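Local coordinates for putative dienelactone hydrolase (Klebsiella pneumoniae subsp. pneumoniae MGH 78578, PDB 3F67), which probably hydrolyses ester bonds as an alpha/beta-hydrolase of the dienelactone hydrolase family, at residues A[163-168]-A[193-198]. Residues are numbered along the deposited sequence; the frame is centred on the assembly and turned at random.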
loop_
_atom_site.group_PDB
_atom_site.type_symbol
_atom_site.label_atom_id
_atom_site.label_comp_id
_atom_site.label_asym_id
_atom_site.label_seq_id
_atom_site.Cartn_x
_atom_site.Cartn_y
_atom_site.Cartn_z
ATOM N N ASP A 163 5.422 -16.296 -1.780
ATOM C CA ASP A 163 5.597 -17.199 -0.583
ATOM C C ASP A 163 4.428 -17.182 0.402
ATOM O O ASP A 163 4.234 -18.129 1.188
ATOM C CB ASP A 163 6.861 -16.797 0.198
ATOM C CG ASP A 163 8.090 -16.888 -0.621
ATOM O OD1 ASP A 163 8.339 -17.968 -1.238
ATOM O OD2 ASP A 163 8.825 -15.892 -0.697
ATOM N N ILE A 164 3.669 -16.077 0.398
ATOM C CA ILE A 164 2.638 -15.886 1.423
ATOM C C ILE A 164 1.245 -16.015 0.895
ATOM O O ILE A 164 0.293 -15.910 1.653
ATOM C CB ILE A 164 2.828 -14.561 2.220
ATOM C CG1 ILE A 164 2.977 -13.326 1.316
ATOM C CG2 ILE A 164 4.092 -14.681 3.030
ATOM C CD1 ILE A 164 1.705 -12.855 0.620
ATOM N N ALA A 165 1.122 -16.293 -0.413
ATOM C CA ALA A 165 -0.193 -16.446 -1.027
ATOM C C ALA A 165 -1.001 -17.449 -0.190
ATOM O O ALA A 165 -2.196 -17.314 0.079
ATOM C CB ALA A 165 -0.056 -16.907 -2.517
ATOM N N VAL A 166 -0.298 -18.470 0.275
ATOM C CA VAL A 166 -0.884 -19.456 1.111
ATOM C C VAL A 166 -1.542 -18.962 2.423
ATOM O O VAL A 166 -2.460 -19.605 2.926
ATOM C CB VAL A 166 0.185 -20.604 1.386
ATOM C CG1 VAL A 166 1.527 -20.016 1.869
ATOM C CG2 VAL A 166 -0.383 -21.646 2.330
ATOM N N ASP A 167 -1.090 -17.817 2.955
ATOM C CA ASP A 167 -1.515 -17.277 4.275
ATOM C C ASP A 167 -2.431 -16.032 4.119
ATOM O O ASP A 167 -2.833 -15.427 5.097
ATOM C CB ASP A 167 -0.281 -16.869 5.113
ATOM C CG ASP A 167 0.582 -18.063 5.515
ATOM O OD1 ASP A 167 0.055 -19.178 5.670
ATOM O OD2 ASP A 167 1.795 -17.884 5.674
ATOM N N LEU A 168 -2.779 -15.690 2.886
ATOM C CA LEU A 168 -3.674 -14.534 2.655
ATOM C C LEU A 168 -5.018 -14.636 3.422
ATOM O O LEU A 168 -5.679 -15.701 3.426
ATOM C CB LEU A 168 -3.892 -14.321 1.150
ATOM C CG LEU A 168 -2.690 -13.774 0.397
ATOM C CD1 LEU A 168 -2.923 -13.902 -1.125
ATOM C CD2 LEU A 168 -2.301 -12.283 0.824
ATOM N N GLN A 193 -0.065 -18.765 -10.206
ATOM C CA GLN A 193 0.057 -20.157 -9.813
ATOM C C GLN A 193 -0.032 -20.274 -8.298
ATOM O O GLN A 193 -0.699 -21.190 -7.808
ATOM C CB GLN A 193 1.358 -20.813 -10.324
ATOM C CG GLN A 193 1.392 -21.055 -11.810
ATOM C CD GLN A 193 2.677 -21.779 -12.242
ATOM O OE1 GLN A 193 3.584 -22.030 -11.420
ATOM N NE2 GLN A 193 2.791 -22.048 -13.533
ATOM N N ALA A 194 0.634 -19.376 -7.579
ATOM C CA ALA A 194 0.682 -19.438 -6.126
ATOM C C ALA A 194 -0.738 -19.190 -5.563
ATOM O O ALA A 194 -1.179 -19.884 -4.651
ATOM C CB ALA A 194 1.674 -18.404 -5.572
ATOM N N LEU A 195 -1.432 -18.225 -6.144
ATOM C CA LEU A 195 -2.813 -17.881 -5.697
ATOM C C LEU A 195 -3.808 -19.025 -5.970
ATOM O O LEU A 195 -4.663 -19.358 -5.124
ATOM C CB LEU A 195 -3.263 -16.602 -6.383
ATOM C CG LEU A 195 -2.512 -15.345 -5.959
ATOM C CD1 LEU A 195 -2.795 -14.177 -6.949
ATOM C CD2 LEU A 195 -2.821 -14.967 -4.480
ATOM N N ARG A 196 -3.692 -19.644 -7.147
ATOM C CA ARG A 196 -4.536 -20.784 -7.443
ATOM C C ARG A 196 -4.265 -21.964 -6.510
ATOM O O ARG A 196 -5.219 -22.599 -6.037
ATOM C CB ARG A 196 -4.356 -21.226 -8.896
ATOM C CG ARG A 196 -4.921 -20.254 -9.901
ATOM C CD ARG A 196 -5.016 -20.897 -11.302
ATOM N NE ARG A 196 -3.687 -21.125 -11.887
ATOM C CZ ARG A 196 -3.073 -20.261 -12.696
ATOM N NH1 ARG A 196 -3.662 -19.115 -13.016
ATOM N NH2 ARG A 196 -1.871 -20.537 -13.177
ATOM N N ALA A 197 -2.981 -22.244 -6.231
ATOM C CA ALA A 197 -2.618 -23.374 -5.367
ATOM C C ALA A 197 -3.164 -23.139 -3.955
ATOM O O ALA A 197 -3.510 -24.090 -3.239
ATOM C CB ALA A 197 -1.112 -23.534 -5.297
ATOM N N ALA A 198 -3.187 -21.870 -3.565
ATOM C CA ALA A 198 -3.679 -21.442 -2.258
ATOM C C ALA A 198 -5.213 -21.334 -2.161
ATOM O O ALA A 198 -5.739 -21.152 -1.043
ATOM C CB ALA A 198 -3.047 -20.089 -1.900
#
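A165 sets its single methyl against A194 and L195 at the tight centre of this contact, a worked example of alanine used where two segments run close. Its CB points at helix 185-197 and rests against A194 CB at 3.8 Å, with A194 O equally near, so the methyl lies against both side chain and backbone of that helix. L195 adds a third wall: its CD2 reaches A165 CB at 3.9 Å. L195 leaves its helix at an angle to the partner segment, yet with CG anti to its carbonyl carbon (chi1 -68°) it swings one methyl back across the gap. L168 has nearly the same first torsion, and the two leucines cross obliquely, L168 CD1 meeting L195 CD2 at a close 3.5 Å. Both also touch W130 of helix 124-133, which carries this apolar seam on toward the body of the domain. In the alpha/beta-hydrolase fold the two segments belong to connections flanking one strand of the central sheet: 163-168 lies on the short, weakly bonded helix 161-164 and the turn after it, ahead of strand 172-177, and helix 185-197 follows that strand and leads to the edge strand 202-207. Away from the leucines the backbones remain close, but the side-chain filling thins out toward solvent. There the partly exposed A198 lets the chains approach, its CA 4.8 Å from V166 CA, and its CB lies 3.5 Å from A165 O, a carbonyl that also accepts a hydrogen bond from L168 N at 3.3 Å within its own turn. Exposed V166 meets A198 mainly through its backbone, V166 CA lying 3.8 Å from A198 CB, while its isopropyl group stays at the margin. On the flank turned from the helix, D163 OD2 instead forms a salt bridge with K153 NZ and a hydrogen bond with H160 N.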